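CghA (Chaetomium globosum, PDB 6KBC) is a single-chain, two-domain, beta-rich protein of the calycin clan that holds the ligand WK1 in an interior pocket. Local coordinates at residues Ala175-Gly180 with Ala255-Val260; Val271-Tyr276 with Asp301-Glu306; Thr48-Ala53 with Ala181-Pro186. All coordinates share one frame; numbering follows the deposited sequence.

All three contacts are buried, and none is a surface patch. Contact 3 lies nearest the middle of the chain, its centre about 5 Å from the centre of the chain; contact 1 is about 11 Å and contact 2 about 14 Å from it. Contact 3 stays within the N-terminal domain and contact 2 within the C-terminal one, while contact 1 joins the two. Strands 252-261 and 269-277, used by contacts 1 and 2, are neighbours in one sheet. Contacts 1 and 3 touch WK1 and bring sulfur and an indole to it. Contact 2, whose Val271 side chain is about 11 Å from the ligand, is purely aliphatic.

Contact 1 of 3, residues Ala175-Gly180 with Ala255-Val260; sequences AEVAPG and AVMRLV. With WK1 ((2S)-3-[(2S,4E)-4-[[(1R,2S,4aR,6S,8R,8aS)-2-[(E)-but-2-en-2-yl]-6,8-dimethyl-1,2,4a,5,6,7,8,8a-octahydronaphthalen-1-yl]-oxidanyl-methylidene]-3,5-bis(oxidanylidene)pyrrolidin-2-yl]-2-methyl-2-oxidanyl-propanoic acid), chain B.
Two flat groups flank the meeting of Val177 with Met257 and Leu259 without entering it. The Arg258 guanidinium carries Val260 CG2 on one face, 3.7 Å above its plane and shifted toward the rim, while its NE reaches Thr305 and its NH1 forms a salt bridge with Asp241. The Glu176 carboxylate closes the 175-180 loop on itself: Gly180 N donates to Glu176 OE2 at 2.9 Å along a nearly straight path (173°), arriving from above the carboxylate plane.

Across the contact the side chains meet as apolar groups, with one methyl also resting on a backbone carbonyl oxygen. Val177 sends its two methyls to different partners. CG2 of Val177 presses on the backbone O of Met257 at 3.3 Å and on CG of the same methionine at 3.6 Å. CG1 of Val177 meets Leu259 CD1 at 3.8 Å, the two side chains running at about a right angle. Ala178 CB reaches the same Leu259 CD1 at 4.0 Å. Met257 starts toward the loop, with CG anti to its backbone N (chi1 -173°), then bends at its next two torsions and turns its end to the ligand, where SD lies 3.4 Å from WK1 C6.

Val177 and Ala178 both face Ala181, a classic beta bulge, at a place where a loop of the N-terminal domain packs on pocket strand 252-261 of the C-terminal one.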
loop_
_atom_site.group_PDB
_atom_site.type_symbol
_atom_site.label_atom_id
_atom_site.label_comp_id
_atom_site.label_asym_id
_atom_site.label_seq_id
_atom_site.Cartn_x
_atom_site.Cartn_y
_atom_site.Cartn_z
ATOM N N ALA A 175 -11.319 -3.694 8.994
ATOM C CA ALA A 175 -10.452 -4.186 7.937
ATOM C C ALA A 175 -10.839 -3.657 6.568
ATOM O O ALA A 175 -10.058 -3.788 5.618
ATOM C CB ALA A 175 -10.475 -5.718 7.905
ATOM N N GLU A 176 -12.028 -3.078 6.448
ATOM C CA GLU A 176 -12.530 -2.666 5.155
ATOM C C GLU A 176 -11.817 -1.409 4.681
ATOM O O GLU A 176 -11.490 -0.527 5.478
ATOM C CB GLU A 176 -14.032 -2.403 5.250
ATOM C CG GLU A 176 -14.860 -3.673 5.338
ATOM C CD GLU A 176 -16.353 -3.398 5.248
ATOM O OE1 GLU A 176 -16.801 -2.341 5.751
ATOM O OE2 GLU A 176 -17.065 -4.236 4.658
ATOM N N VAL A 177 -11.589 -1.338 3.376
ATOM C CA VAL A 177 -11.299 -0.082 2.689
ATOM C C VAL A 177 -12.487 0.368 1.846
ATOM O O VAL A 177 -12.487 1.503 1.344
ATOM C CB VAL A 177 -10.035 -0.209 1.814
ATOM C CG1 VAL A 177 -10.275 -1.191 0.682
ATOM C CG2 VAL A 177 -9.542 1.150 1.304
ATOM N N ALA A 178 -13.472 -0.504 1.663
ATOM C CA ALA A 178 -14.778 -0.237 1.068
ATOM C C ALA A 178 -15.665 -1.422 1.431
ATOM O O ALA A 178 -15.163 -2.441 1.939
ATOM C CB ALA A 178 -14.681 -0.054 -0.460
ATOM N N PRO A 179 -16.995 -1.319 1.232
ATOM C CA PRO A 179 -17.852 -2.472 1.566
ATOM C C PRO A 179 -17.373 -3.768 0.926
ATOM O O PRO A 179 -17.238 -3.859 -0.300
ATOM C CB PRO A 179 -19.237 -2.055 1.037
ATOM C CG PRO A 179 -19.218 -0.556 1.097
ATOM C CD PRO A 179 -17.788 -0.158 0.768
ATOM N N GLY A 180 -17.064 -4.763 1.760
ATOM C CA GLY A 180 -16.623 -6.058 1.267
ATOM C C GLY A 180 -15.275 -6.070 0.583
ATOM O O GLY A 180 -14.954 -7.039 -0.117
ATOM N N ALA A 255 -0.602 6.684 7.189
ATOM C CA ALA A 255 -0.747 5.677 6.156
ATOM C C ALA A 255 -2.198 5.680 5.716
ATOM O O ALA A 255 -3.100 5.816 6.542
ATOM C CB ALA A 255 -0.315 4.290 6.648
ATOM N N VAL A 256 -2.413 5.608 4.411
ATOM C CA VAL A 256 -3.735 5.857 3.845
ATOM C C VAL A 256 -3.964 4.889 2.708
ATOM O O VAL A 256 -3.073 4.653 1.889
ATOM C CB VAL A 256 -3.894 7.306 3.319
ATOM C CG1 VAL A 256 -5.247 7.477 2.607
ATOM C CG2 VAL A 256 -3.776 8.307 4.452
ATOM N N MET A 257 -5.174 4.350 2.640
ATOM C CA MET A 257 -5.695 3.730 1.424
ATOM C C MET A 257 -7.093 4.310 1.283
ATOM O O MET A 257 -7.976 3.945 2.066
ATOM C CB MET A 257 -5.717 2.203 1.525
ATOM C CG MET A 257 -6.085 1.483 0.215
ATOM S SD MET A 257 -5.500 2.171 -1.356
ATOM C CE MET A 257 -3.832 1.579 -1.246
ATOM N N ARG A 258 -7.274 5.258 0.353
ATOM C CA ARG A 258 -8.556 5.924 0.132
ATOM C C ARG A 258 -9.083 5.572 -1.259
ATOM O O ARG A 258 -8.364 5.723 -2.256
ATOM C CB ARG A 258 -8.451 7.461 0.294
ATOM C CG ARG A 258 -9.851 8.152 0.218
ATOM C CD ARG A 258 -10.035 8.467 -1.259
ATOM N NE ARG A 258 -9.177 9.516 -1.799
ATOM C CZ ARG A 258 -8.748 9.546 -3.047
ATOM N NH1 ARG A 258 -8.695 8.392 -3.714
ATOM N NH2 ARG A 258 -8.101 10.603 -3.512
ATOM N N LEU A 259 -10.358 5.166 -1.336
ATOM C CA LEU A 259 -11.009 4.840 -2.600
ATOM C C LEU A 259 -12.171 5.793 -2.832
ATOM O O LEU A 259 -12.904 6.122 -1.899
ATOM C CB LEU A 259 -11.561 3.423 -2.619
ATOM C CG LEU A 259 -10.503 2.331 -2.462
ATOM C CD1 LEU A 259 -11.202 1.026 -2.208
ATOM C CD2 LEU A 259 -9.712 2.266 -3.755
ATOM N N VAL A 260 -12.338 6.209 -4.081
ATOM C CA VAL A 260 -13.541 6.892 -4.534
ATOM C C VAL A 260 -14.182 6.011 -5.601
ATOM O O VAL A 260 -13.520 5.629 -6.571
ATOM C CB VAL A 260 -13.232 8.299 -5.074
ATOM C CG1 VAL A 260 -14.533 8.996 -5.540
ATOM C CG2 VAL A 260 -12.505 9.131 -4.003
HETATM O O WK1 B . 2.690 -2.077 -11.935
HETATM C C17 WK1 B . 3.041 -1.588 -10.892
HETATM O O1 WK1 B . 4.182 -1.613 -10.524
HETATM C C19 WK1 B . 2.060 -0.918 -10.019
HETATM O O2 WK1 B . 0.804 -0.824 -10.599
HETATM C C18 WK1 B . 2.505 0.492 -9.785
HETATM C C20 WK1 B . 2.008 -1.803 -8.804
HETATM C C22 WK1 B . 1.381 -1.108 -7.665
HETATM N N WK1 B . 1.413 -1.755 -6.367
HETATM C C21 WK1 B . 0.212 -1.679 -5.803
HETATM O O5 WK1 B . -0.035 -2.164 -4.609
HETATM C C23 WK1 B . -0.010 -0.732 -7.789
HETATM O O4 WK1 B . -0.551 -0.119 -8.821
HETATM C C24 WK1 B . -0.804 -1.034 -6.649
HETATM C C16 WK1 B . -2.221 -0.747 -6.454
HETATM O O3 WK1 B . -2.838 -0.146 -7.397
HETATM C C9 WK1 B . -2.869 -1.018 -5.162
HETATM C C8 WK1 B . -2.493 0.276 -4.386
HETATM C C12 WK1 B . -1.109 0.866 -4.562
HETATM C C13 WK1 B . -0.119 0.615 -3.736
HETATM C C90 WK1 B . 1.235 1.206 -3.940
HETATM C C14 WK1 B . -0.830 1.769 -5.710
HETATM C C7 WK1 B . -3.439 1.399 -4.684
HETATM C C6 WK1 B . -4.722 1.196 -4.546
HETATM C C3 WK1 B . -5.170 -0.221 -4.381
HETATM C C4 WK1 B . -4.379 -1.202 -5.221
HETATM C C5 WK1 B . -4.737 -2.592 -4.731
HETATM C C11 WK1 B . -4.142 -3.625 -5.635
HETATM C C2 WK1 B . -6.654 -0.469 -4.466
HETATM C C1 WK1 B . -6.874 -1.762 -3.746
HETATM C C10 WK1 B . -8.304 -2.118 -3.506
HETATM C C WK1 B . -6.222 -2.840 -4.557
#

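Contact 2 of 3, residues Val271-Tyr276 with Asp301-Glu306; sequences VNAALY and DAVRTE
Val303 reaches strand 269-277 with a single methyl, CG1, and that methyl makes every close approach of the contact. It sits 3.7 Å from Val271 CG2 and 3.8 Å from Val271 CG1, against both branches of the valine. Ala273 CB, two residues further along the same strand, comes to 4.0 Å from Val303 CG1. Val303 holds this methyl between its own backbone N and carbonyl carbon (chi1 66°), the rotation that turns it onto the opposing strand. Phe329 and Ala285 also touch Val303, and Val256 lies against both Val271 and Ala273, so the aliphatic cluster continues beyond the two segments.

The packing thins toward the 305-306 end, where Thr305 is barely covered by strand 269-277. Arg304 starts from the face of its strand turned away from Val271 and Ala273. Its NH1 forms a salt bridge with the partly exposed Glu306, reaching OE2 at 2.9 Å within the guanidinium plane but from well above the carboxylate plane. Glu328 forms a second salt bridge, through NE, and the backbone O of Pro291 takes a hydrogen bond from NH1.

The polar groups named find their partners within their own segment or beyond the two, none across the contact. What joins 271-276 to 301-306 is methyl against methyl: the attraction is hydrophobic and dispersive, depends on close fit, and carries little directional preference.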
loop_
_atom_site.group_PDB
_atom_site.type_symbol
_atom_site.label_atom_id
_atom_site.label_comp_id
_atom_site.label_asym_id
_atom_site.label_seq_id
_atom_site.Cartn_x
_atom_site.Cartn_y
_atom_site.Cartn_z
ATOM N N VAL A 271 -12.141 4.815 3.050
ATOM C CA VAL A 271 -10.737 4.912 3.434
ATOM C C VAL A 271 -10.442 3.956 4.579
ATOM O O VAL A 271 -11.275 3.720 5.457
ATOM C CB VAL A 271 -10.353 6.368 3.814
ATOM C CG1 VAL A 271 -10.969 6.769 5.144
ATOM C CG2 VAL A 271 -8.850 6.535 3.865
ATOM N N ASN A 272 -9.231 3.433 4.579
ATOM C CA ASN A 272 -8.663 2.796 5.757
ATOM C C ASN A 272 -7.328 3.490 5.988
ATOM O O ASN A 272 -6.413 3.343 5.180
ATOM C CB ASN A 272 -8.503 1.299 5.533
ATOM C CG ASN A 272 -8.248 0.563 6.821
ATOM O OD1 ASN A 272 -7.251 0.831 7.500
ATOM N ND2 ASN A 272 -9.180 -0.311 7.210
ATOM N N ALA A 273 -7.249 4.300 7.040
ATOM C CA ALA A 273 -6.104 5.178 7.227
ATOM C C ALA A 273 -5.812 5.306 8.707
ATOM O O ALA A 273 -6.663 5.038 9.561
ATOM C CB ALA A 273 -6.339 6.575 6.634
ATOM N N ALA A 274 -4.610 5.780 9.002
ATOM C CA ALA A 274 -4.219 5.945 10.388
ATOM C C ALA A 274 -3.185 7.051 10.481
ATOM O O ALA A 274 -2.309 7.166 9.617
ATOM C CB ALA A 274 -3.658 4.637 10.965
ATOM N N LEU A 275 -3.296 7.859 11.527
ATOM C CA LEU A 275 -2.264 8.817 11.881
ATOM C C LEU A 275 -1.746 8.461 13.268
ATOM O O LEU A 275 -2.532 8.210 14.186
ATOM C CB LEU A 275 -2.780 10.244 11.863
ATOM C CG LEU A 275 -1.765 11.304 12.276
ATOM C CD1 LEU A 275 -0.657 11.443 11.226
ATOM C CD2 LEU A 275 -2.483 12.633 12.504
ATOM N N TYR A 276 -0.432 8.426 13.405
ATOM C CA TYR A 276 0.215 8.165 14.677
ATOM C C TYR A 276 1.040 9.382 15.035
ATOM O O TYR A 276 1.528 10.087 14.155
ATOM C CB TYR A 276 1.105 6.940 14.602
ATOM C CG TYR A 276 0.395 5.689 14.184
ATOM C CD1 TYR A 276 0.242 5.375 12.840
ATOM C CD2 TYR A 276 -0.091 4.785 15.139
ATOM C CE1 TYR A 276 -0.403 4.221 12.446
ATOM C CE2 TYR A 276 -0.737 3.626 14.753
ATOM C CZ TYR A 276 -0.892 3.350 13.409
ATOM O OH TYR A 276 -1.520 2.200 13.007
ATOM N N ASP A 301 -13.347 9.481 14.145
ATOM C CA ASP A 301 -12.058 9.735 13.525
ATOM C C ASP A 301 -12.233 9.702 12.011
ATOM O O ASP A 301 -12.996 8.896 11.467
ATOM C CB ASP A 301 -11.033 8.686 13.949
ATOM C CG ASP A 301 -10.560 8.831 15.408
ATOM O OD1 ASP A 301 -11.024 9.717 16.177
ATOM O OD2 ASP A 301 -9.691 8.017 15.779
ATOM N N ALA A 302 -11.517 10.573 11.318
ATOM C CA ALA A 302 -11.734 10.650 9.887
ATOM C C ALA A 302 -10.495 11.236 9.243
ATOM O O ALA A 302 -9.647 11.836 9.911
ATOM C CB ALA A 302 -12.978 11.493 9.559
ATOM N N VAL A 303 -10.383 11.025 7.940
ATOM C CA VAL A 303 -9.366 11.699 7.157
ATOM C C VAL A 303 -10.044 12.290 5.935
ATOM O O VAL A 303 -10.992 11.709 5.398
ATOM C CB VAL A 303 -8.205 10.762 6.771
ATOM C CG1 VAL A 303 -8.664 9.672 5.836
ATOM C CG2 VAL A 303 -7.060 11.582 6.152
ATOM N N ARG A 304 -9.603 13.479 5.547
ATOM C CA ARG A 304 -9.993 14.102 4.294
ATOM C C ARG A 304 -8.783 14.117 3.378
ATOM O O ARG A 304 -7.707 14.580 3.778
ATOM C CB ARG A 304 -10.505 15.519 4.555
ATOM C CG ARG A 304 -10.966 16.268 3.307
ATOM C CD ARG A 304 -11.520 17.588 3.736
ATOM N NE ARG A 304 -10.531 18.434 4.414
ATOM C CZ ARG A 304 -9.698 19.252 3.772
ATOM N NH1 ARG A 304 -9.734 19.324 2.447
ATOM N NH2 ARG A 304 -8.841 20.006 4.450
ATOM N N THR A 305 -8.937 13.572 2.177
ATOM C CA THR A 305 -7.897 13.607 1.157
ATOM C C THR A 305 -8.319 14.622 0.098
ATOM O O THR A 305 -9.412 14.505 -0.461
ATOM C CB THR A 305 -7.714 12.237 0.516
ATOM O OG1 THR A 305 -8.927 11.893 -0.179
ATOM C CG2 THR A 305 -7.369 11.170 1.588
ATOM N N GLU A 306 -7.472 15.612 -0.184
ATOM C CA GLU A 306 -7.839 16.653 -1.148
ATOM C C GLU A 306 -6.703 16.848 -2.134
ATOM O O GLU A 306 -5.567 17.130 -1.731
ATOM C CB GLU A 306 -8.163 17.984 -0.456
ATOM C CG GLU A 306 -8.328 19.119 -1.464
ATOM C CD GLU A 306 -8.712 20.450 -0.829
ATOM O OE1 GLU A 306 -9.419 21.229 -1.494
ATOM O OE2 GLU A 306 -8.346 20.689 0.347
#

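Contact 3 of 3, residues Thr48-Ala53 with Ala181-Pro186; sequences TWLFDA and AYWFRP. With WK1 ((2S)-3-[(2S,4E)-4-[[(1R,2S,4aR,6S,8R,8aS)-2-[(E)-but-2-en-2-yl]-6,8-dimethyl-1,2,4a,5,6,7,8,8a-octahydronaphthalen-1-yl]-oxidanyl-methylidene]-3,5-bis(oxidanylidene)pyrrolidin-2-yl]-2-methyl-2-oxidanyl-propanoic acid), chain B.
Thr48, Leu50 and Trp183 line the WK1 pocket from two strands of the calycin-like N-terminal domain. The strands 46-54 and 181-200 are not paired with each other; strand 223-231 runs between them and pairs with both, so the meeting is made by side chains reaching past an intervening strand. Neither backbone comes close to the other: the nearest CA atoms across the contact, those of Thr48 and Trp183, are 8.7 Å apart.

The apolar part centres on the indole. Leu50 CD1 lies at the edge of the Trp183 ring, near its plane, at 3.9 Å from CH2 and equally 3.9 Å from CZ2. The side chains of Leu50 and Trp183 are oblique to one another. Trp183 places its CG anti to the backbone N (chi1 -178°), which carries the six-membered ring forward to Leu50. Thr48 CG2 approaches Trp183 CZ3 obliquely and loosely, at 4.5 Å.

Contacts with the ligand follow from the same groups. Trp183 CZ3 comes to 3.5 Å from WK1 C5, again obliquely. Thr48 turns its hydroxyl to the ligand, with OG1 3.9 Å from WK1 C11, a carbon, so this is a packing contact. Ser65, which both Thr48 and Leu50 touch, does hydrogen-bond to WK1.

One polar bond holds a group of the contact: the indole NE1 of Trp183 bonds to Asp227 OD2 on the intervening strand, which restrains the rotation of the ring.

One methyl ties protein and ligand together: Leu50 CD1, already against the indole edge, is also 3.9 Å from WK1 C13.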
loop_
_atom_site.group_PDB
_atom_site.type_symbol
_atom_site.label_atom_id
_atom_site.label_comp_id
_atom_site.label_asym_id
_atom_site.label_seq_id
_atom_site.Cartn_x
_atom_site.Cartn_y
_atom_site.Cartn_z
ATOM N N THR A 48 -3.340 -9.222 -2.050
ATOM C CA THR A 48 -2.150 -8.388 -2.109
ATOM C C THR A 48 -1.435 -8.433 -0.771
ATOM O O THR A 48 -2.060 -8.272 0.282
ATOM C CB THR A 48 -2.503 -6.935 -2.470
ATOM O OG1 THR A 48 -3.337 -6.924 -3.633
ATOM C CG2 THR A 48 -1.238 -6.133 -2.749
ATOM N N TRP A 49 -0.128 -8.677 -0.822
ATOM C CA TRP A 49 0.773 -8.495 0.306
ATOM C C TRP A 49 1.780 -7.435 -0.109
ATOM O O TRP A 49 2.544 -7.646 -1.055
ATOM C CB TRP A 49 1.493 -9.800 0.670
ATOM C CG TRP A 49 0.582 -10.905 1.134
ATOM C CD1 TRP A 49 0.363 -11.302 2.426
ATOM C CD2 TRP A 49 -0.228 -11.746 0.313
ATOM N NE1 TRP A 49 -0.525 -12.347 2.452
ATOM C CE2 TRP A 49 -0.907 -12.636 1.169
ATOM C CE3 TRP A 49 -0.448 -11.835 -1.064
ATOM C CZ2 TRP A 49 -1.791 -13.599 0.691
ATOM C CZ3 TRP A 49 -1.326 -12.795 -1.536
ATOM C CH2 TRP A 49 -1.988 -13.658 -0.661
ATOM N N LEU A 50 1.769 -6.297 0.575
ATOM C CA LEU A 50 2.614 -5.168 0.202
ATOM C C LEU A 50 3.693 -4.948 1.251
ATOM O O LEU A 50 3.410 -4.949 2.453
ATOM C CB LEU A 50 1.787 -3.880 0.045
ATOM C CG LEU A 50 2.515 -2.557 -0.267
ATOM C CD1 LEU A 50 1.588 -1.647 -1.094
ATOM C CD2 LEU A 50 2.986 -1.823 1.008
ATOM N N PHE A 51 4.920 -4.710 0.791
ATOM C CA PHE A 51 6.048 -4.408 1.667
ATOM C C PHE A 51 6.785 -3.224 1.070
ATOM O O PHE A 51 7.066 -3.214 -0.127
ATOM C CB PHE A 51 7.028 -5.589 1.804
ATOM C CG PHE A 51 6.396 -6.870 2.288
ATOM C CD1 PHE A 51 5.725 -7.702 1.406
ATOM C CD2 PHE A 51 6.509 -7.253 3.617
ATOM C CE1 PHE A 51 5.150 -8.895 1.858
ATOM C CE2 PHE A 51 5.943 -8.441 4.073
ATOM C CZ PHE A 51 5.262 -9.259 3.188
ATOM N N ASP A 52 7.133 -2.239 1.890
ATOM C CA ASP A 52 7.840 -1.106 1.317
ATOM C C ASP A 52 8.882 -0.579 2.288
ATOM O O ASP A 52 8.976 -1.003 3.445
ATOM C CB ASP A 52 6.886 0.027 0.890
ATOM C CG ASP A 52 6.026 0.536 2.028
ATOM O OD1 ASP A 52 6.448 0.411 3.205
ATOM O OD2 ASP A 52 4.926 1.081 1.747
ATOM N N ALA A 53 9.659 0.378 1.796
ATOM C CA ALA A 53 10.712 0.980 2.588
ATOM C C ALA A 53 11.079 2.288 1.917
ATOM O O ALA A 53 11.116 2.364 0.690
ATOM C CB ALA A 53 11.936 0.065 2.655
ATOM N N ALA A 181 -14.483 -5.011 0.746
ATOM C CA ALA A 181 -13.138 -4.922 0.195
ATOM C C ALA A 181 -12.197 -4.526 1.324
ATOM O O ALA A 181 -12.519 -3.642 2.123
ATOM C CB ALA A 181 -13.086 -3.902 -0.954
ATOM N N TYR A 182 -11.045 -5.191 1.412
ATOM C CA TYR A 182 -10.204 -5.087 2.597
ATOM C C TYR A 182 -8.816 -4.605 2.228
ATOM O O TYR A 182 -8.220 -5.080 1.257
ATOM C CB TYR A 182 -10.131 -6.413 3.351
ATOM C CG TYR A 182 -11.505 -6.952 3.593
ATOM C CD1 TYR A 182 -12.232 -6.564 4.711
ATOM C CD2 TYR A 182 -12.101 -7.799 2.676
ATOM C CE1 TYR A 182 -13.513 -7.032 4.916
ATOM C CE2 TYR A 182 -13.382 -8.271 2.872
ATOM C CZ TYR A 182 -14.079 -7.888 3.988
ATOM O OH TYR A 182 -15.354 -8.364 4.172
ATOM N N TRP A 183 -8.349 -3.619 2.983
ATOM C CA TRP A 183 -6.975 -3.151 2.922
ATOM C C TRP A 183 -6.663 -2.582 4.291
ATOM O O TRP A 183 -7.331 -1.654 4.750
ATOM C CB TRP A 183 -6.769 -2.099 1.831
ATOM C CG TRP A 183 -5.352 -1.648 1.743
ATOM C CD1 TRP A 183 -4.643 -0.966 2.697
ATOM C CD2 TRP A 183 -4.456 -1.859 0.655
ATOM N NE1 TRP A 183 -3.364 -0.738 2.257
ATOM C CE2 TRP A 183 -3.224 -1.272 1.006
ATOM C CE3 TRP A 183 -4.580 -2.468 -0.594
ATOM C CZ2 TRP A 183 -2.119 -1.301 0.165
ATOM C CZ3 TRP A 183 -3.490 -2.493 -1.425
ATOM C CH2 TRP A 183 -2.267 -1.922 -1.039
ATOM N N PHE A 184 -5.671 -3.148 4.960
ATOM C CA PHE A 184 -5.262 -2.616 6.243
ATOM C C PHE A 184 -3.788 -2.962 6.416
ATOM O O PHE A 184 -3.149 -3.499 5.507
ATOM C CB PHE A 184 -6.164 -3.157 7.359
ATOM C CG PHE A 184 -6.148 -4.651 7.458
ATOM C CD1 PHE A 184 -7.037 -5.420 6.707
ATOM C CD2 PHE A 184 -5.219 -5.292 8.261
ATOM C CE1 PHE A 184 -7.003 -6.806 6.767
ATOM C CE2 PHE A 184 -5.184 -6.674 8.337
ATOM C CZ PHE A 184 -6.075 -7.431 7.595
ATOM N N ARG A 185 -3.246 -2.670 7.588
ATOM C CA ARG A 185 -1.798 -2.689 7.768
ATOM C C ARG A 185 -1.405 -3.645 8.882
ATOM O O ARG A 185 -1.445 -3.276 10.070
ATOM C CB ARG A 185 -1.297 -1.273 8.042
ATOM C CG ARG A 185 -1.453 -0.390 6.796
ATOM C CD ARG A 185 -1.386 1.091 7.112
ATOM N NE ARG A 185 -2.536 1.532 7.883
ATOM C CZ ARG A 185 -3.699 1.899 7.350
ATOM N NH1 ARG A 185 -3.859 1.891 6.033
ATOM N NH2 ARG A 185 -4.692 2.271 8.142
ATOM N N PRO A 186 -1.019 -4.875 8.554
ATOM C CA PRO A 186 -0.518 -5.784 9.599
ATOM C C PRO A 186 0.664 -5.215 10.358
ATOM O O PRO A 186 0.792 -5.451 11.568
ATOM C CB PRO A 186 -0.143 -7.038 8.805
ATOM C CG PRO A 186 -1.102 -7.027 7.658
ATOM C CD PRO A 186 -1.166 -5.561 7.258
HETATM O O WK1 B . 2.690 -2.077 -11.935
HETATM C C17 WK1 B . 3.041 -1.588 -10.892
HETATM O O1 WK1 B . 4.182 -1.613 -10.524
HETATM C C19 WK1 B . 2.060 -0.918 -10.019
HETATM O O2 WK1 B . 0.804 -0.824 -10.599
HETATM C C18 WK1 B . 2.505 0.492 -9.785
HETATM C C20 WK1 B . 2.008 -1.803 -8.804
HETATM C C22 WK1 B . 1.381 -1.108 -7.665
HETATM N N WK1 B . 1.413 -1.755 -6.367
HETATM C C21 WK1 B . 0.212 -1.679 -5.803
HETATM O O5 WK1 B . -0.035 -2.164 -4.609
HETATM C C23 WK1 B . -0.010 -0.732 -7.789
HETATM O O4 WK1 B . -0.551 -0.119 -8.821
HETATM C C24 WK1 B . -0.804 -1.034 -6.649
HETATM C C16 WK1 B . -2.221 -0.747 -6.454
HETATM O O3 WK1 B . -2.838 -0.146 -7.397
HETATM C C9 WK1 B . -2.869 -1.018 -5.162
HETATM C C8 WK1 B . -2.493 0.276 -4.386
HETATM C C12 WK1 B . -1.109 0.866 -4.562
HETATM C C13 WK1 B . -0.119 0.615 -3.736
HETATM C C90 WK1 B . 1.235 1.206 -3.940
HETATM C C14 WK1 B . -0.830 1.769 -5.710
HETATM C C7 WK1 B . -3.439 1.399 -4.684
HETATM C C6 WK1 B . -4.722 1.196 -4.546
HETATM C C3 WK1 B . -5.170 -0.221 -4.381
HETATM C C4 WK1 B . -4.379 -1.202 -5.221
HETATM C C5 WK1 B . -4.737 -2.592 -4.731
HETATM C C11 WK1 B . -4.142 -3.625 -5.635
HETATM C C2 WK1 B . -6.654 -0.469 -4.466
HETATM C C1 WK1 B . -6.874 -1.762 -3.746
HETATM C C10 WK1 B . -8.304 -2.118 -3.506
HETATM C C WK1 B . -6.222 -2.840 -4.557
#